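Local structure of E3 ubiquitin-protein ligase HERC2 (4L1M) at residues Lys99-His103 against Val156-Ser162. The protein is a HECT-type E3 ubiquitin ligase whose first RCC1-like domain, a beta-propeller, probably serves in protein recognition. Numbering follows the deposited sequence.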
ATOM      1  N   LYS A  99       2.080  12.880   3.122  1.00 43.28           N
ATOM      2  CA  LYS A  99       1.897  11.451   2.870  1.00 42.23           C
ATOM      3  C   LYS A  99       1.985  10.664   4.146  1.00 40.12           C
ATOM      4  O   LYS A  99       2.672  11.057   5.086  1.00 38.18           O
ATOM      5  CB  LYS A  99       2.916  10.911   1.848  1.00 43.12           C
ATOM      6  CG  LYS A  99       2.646  11.369   0.436  1.00 46.96           C
ATOM      7  CD  LYS A  99       3.273  10.474  -0.599  1.00 50.30           C
ATOM      8  CE  LYS A  99       3.232  11.167  -1.962  1.00 53.95           C
ATOM      9  NZ  LYS A  99       3.959  10.366  -2.988  1.00 56.00           N
ATOM     10  N   ILE A 100       1.263   9.545   4.160  1.00 38.13           N
ATOM     11  CA  ILE A 100       1.336   8.592   5.229  1.00 36.96           C
ATOM     12  C   ILE A 100       1.472   7.202   4.649  1.00 35.85           C
ATOM     13  O   ILE A 100       1.131   6.953   3.516  1.00 34.84           O
ATOM     14  CB  ILE A 100       0.078   8.646   6.127  1.00 36.66           C
ATOM     15  CG1 ILE A 100      -1.199   8.608   5.277  1.00 36.52           C
ATOM     16  CG2 ILE A 100       0.131   9.867   7.004  1.00 37.86           C
ATOM     17  CD1 ILE A 100      -2.496   8.623   6.073  1.00 37.24           C
ATOM     18  N   ALA A 101       1.959   6.277   5.455  1.00 36.98           N
ATOM     19  CA  ALA A 101       2.067   4.910   5.017  1.00 36.30           C
ATOM     20  C   ALA A 101       2.001   3.964   6.192  1.00 37.55           C
ATOM     21  O   ALA A 101       2.329   4.314   7.329  1.00 40.21           O
ATOM     22  CB  ALA A 101       3.369   4.706   4.264  1.00 35.92           C
ATOM     23  N   ALA A 102       1.587   2.752   5.875  1.00 38.14           N
ATOM     24  CA  ALA A 102       1.495   1.672   6.801  1.00 38.69           C
ATOM     25  C   ALA A 102       1.131   0.483   5.949  1.00 38.89           C
ATOM     26  O   ALA A 102       0.765   0.655   4.823  1.00 42.02           O
ATOM     27  CB  ALA A 102       0.424   1.926   7.842  1.00 38.82           C
ATOM     28  N   HIS A 103       1.210  -0.720   6.499  1.00 39.79           N
ATOM     29  CA  HIS A 103       0.950  -1.930   5.742  1.00 39.03           C
ATOM     30  C   HIS A 103      -0.142  -2.691   6.432  1.00 39.83           C
ATOM     31  O   HIS A 103      -0.181  -2.727   7.656  1.00 40.68           O
ATOM     32  CB  HIS A 103       2.208  -2.778   5.712  1.00 40.03           C
ATOM     33  CG  HIS A 103       2.094  -3.963   4.834  1.00 40.06           C
ATOM     34  ND1 HIS A 103       1.612  -5.167   5.287  1.00 41.41           N
ATOM     35  CD2 HIS A 103       2.371  -4.131   3.523  1.00 37.64           C
ATOM     36  CE1 HIS A 103       1.584  -6.028   4.289  1.00 39.16           C
ATOM     37  NE2 HIS A 103       2.059  -5.429   3.213  1.00 39.03           N
ATOM     38  N   VAL A 156      10.229  11.817  -1.514  1.00 44.09           N
ATOM     39  CA  VAL A 156       8.913  12.132  -2.061  1.00 43.69           C
ATOM     40  C   VAL A 156       7.907  10.994  -1.992  1.00 43.44           C
ATOM     41  O   VAL A 156       6.747  11.222  -2.232  1.00 44.93           O
ATOM     42  CB  VAL A 156       9.010  12.602  -3.520  1.00 45.20           C
ATOM     43  CG1 VAL A 156       9.808  13.904  -3.601  1.00 47.65           C
ATOM     44  CG2 VAL A 156       9.633  11.527  -4.418  1.00 43.98           C
ATOM     45  N   HIS A 157       8.337   9.770  -1.720  1.00 44.55           N
ATOM     46  CA  HIS A 157       7.418   8.660  -1.528  1.00 46.60           C
ATOM     47  C   HIS A 157       7.831   7.817  -0.319  1.00 43.03           C
ATOM     48  O   HIS A 157       8.998   7.739   0.006  1.00 40.53           O
ATOM     49  CB  HIS A 157       7.351   7.809  -2.775  1.00 53.54           C
ATOM     50  CG  HIS A 157       6.116   6.978  -2.842  1.00 65.53           C
ATOM     51  ND1 HIS A 157       6.036   5.671  -2.387  1.00 74.32           N
ATOM     52  CD2 HIS A 157       4.875   7.305  -3.263  1.00 73.75           C
ATOM     53  CE1 HIS A 157       4.797   5.231  -2.553  1.00 77.38           C
ATOM     54  NE2 HIS A 157       4.075   6.205  -3.082  1.00 77.52           N
ATOM     55  N   ILE A 158       6.855   7.228   0.359  1.00 40.84           N
ATOM     56  CA  ILE A 158       7.118   6.349   1.495  1.00 39.89           C
ATOM     57  C   ILE A 158       6.257   5.073   1.439  1.00 38.69           C
ATOM     58  O   ILE A 158       5.159   5.060   0.858  1.00 36.26           O
ATOM     59  CB  ILE A 158       6.868   7.043   2.841  1.00 39.52           C
ATOM     60  CG1 ILE A 158       5.528   7.761   2.841  1.00 40.07           C
ATOM     61  CG2 ILE A 158       7.991   8.007   3.139  1.00 41.44           C
ATOM     62  CD1 ILE A 158       5.055   8.188   4.219  1.00 40.62           C
ATOM     63  N   ALA A 159       6.772   3.997   2.019  1.00 37.78           N
ATOM     64  CA  ALA A 159       6.074   2.741   1.966  1.00 37.97           C
ATOM     65  C   ALA A 159       6.472   1.901   3.146  1.00 40.33           C
ATOM     66  O   ALA A 159       7.579   2.015   3.631  1.00 44.22           O
ATOM     67  CB  ALA A 159       6.402   2.024   0.673  1.00 37.56           C
ATOM     68  N   CYS A 160       5.562   1.029   3.579  1.00 40.52           N
ATOM     69  CA  CYS A 160       5.830   0.070   4.618  1.00 38.41           C
ATOM     70  C   CYS A 160       5.545  -1.354   4.164  1.00 38.57           C
ATOM     71  O   CYS A 160       4.598  -1.616   3.402  1.00 37.11           O
ATOM     72  CB  CYS A 160       4.941   0.347   5.811  1.00 39.22           C
ATOM     73  SG  CYS A 160       5.285   1.892   6.651  1.00 39.71           S
ATOM     74  N   GLY A 161       6.353  -2.274   4.674  1.00 38.76           N
ATOM     75  CA  GLY A 161       6.037  -3.692   4.666  1.00 38.82           C
ATOM     76  C   GLY A 161       5.555  -4.078   6.040  1.00 40.48           C
ATOM     77  O   GLY A 161       5.355  -3.218   6.905  1.00 40.14           O
ATOM     78  N   SER A 162       5.347  -5.371   6.256  1.00 40.63           N
ATOM     79  CA  SER A 162       4.939  -5.841   7.590  1.00 40.95           C
ATOM     80  C   SER A 162       6.065  -5.639   8.584  1.00 39.70           C
ATOM     81  O   SER A 162       5.806  -5.316   9.736  1.00 40.68           O
ATOM     82  CB  SER A 162       4.512  -7.312   7.559  1.00 40.14           C
ATOM     83  OG  SER A 162       5.568  -8.113   7.081  1.00 41.04           O
TER
HETATM   84  O   HOH W   1       2.961   1.506   2.387  1.00 28.89           O
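K99 NZ donates a hydrogen bond to V156 O (3.0 Å), the only direct one between 99-103 and 156-162. NZ lies in the carbonyl plane, with a C=O...N angle of 152°. The K99 chain is extended beyond CG, which carries NZ across to the second strand. There K99 also crosses the H157 side chain at about a right angle, and NZ comes near the H157 ring obliquely. V156 and H157 form a classic beta bulge opposite I168 of the next strand.

Further along, the contact becomes apolar. A chi1 of 48° aims the CG1 branch of I158 at 99-101. I158 CD1, at its end, reaches that backbone and packs 3.9 Å from A101 CB. C160 SG lies 3.8 Å from A102 CA. L110 of strand 108-113 touches both I158 and C160. A water accepts a bond from C160 N (2.9 Å) and gives a weak one to A102 O.

At the far end, the H103 ring has S162 N over one face, 3.8 Å above the plane. C160 O lies at the ring edge, 3.4 Å from H103 CD2. H103 ND1 accepts a hydrogen bond from the backbone N of D105, which limits the ring's rotation.

No direct backbone hydrogen bond joins the two strands, which run nearly parallel at 17°. They are the first strands of successive four-stranded antiparallel sheets, packed as neighbouring blades of the seven-bladed RCC1-type beta-propeller.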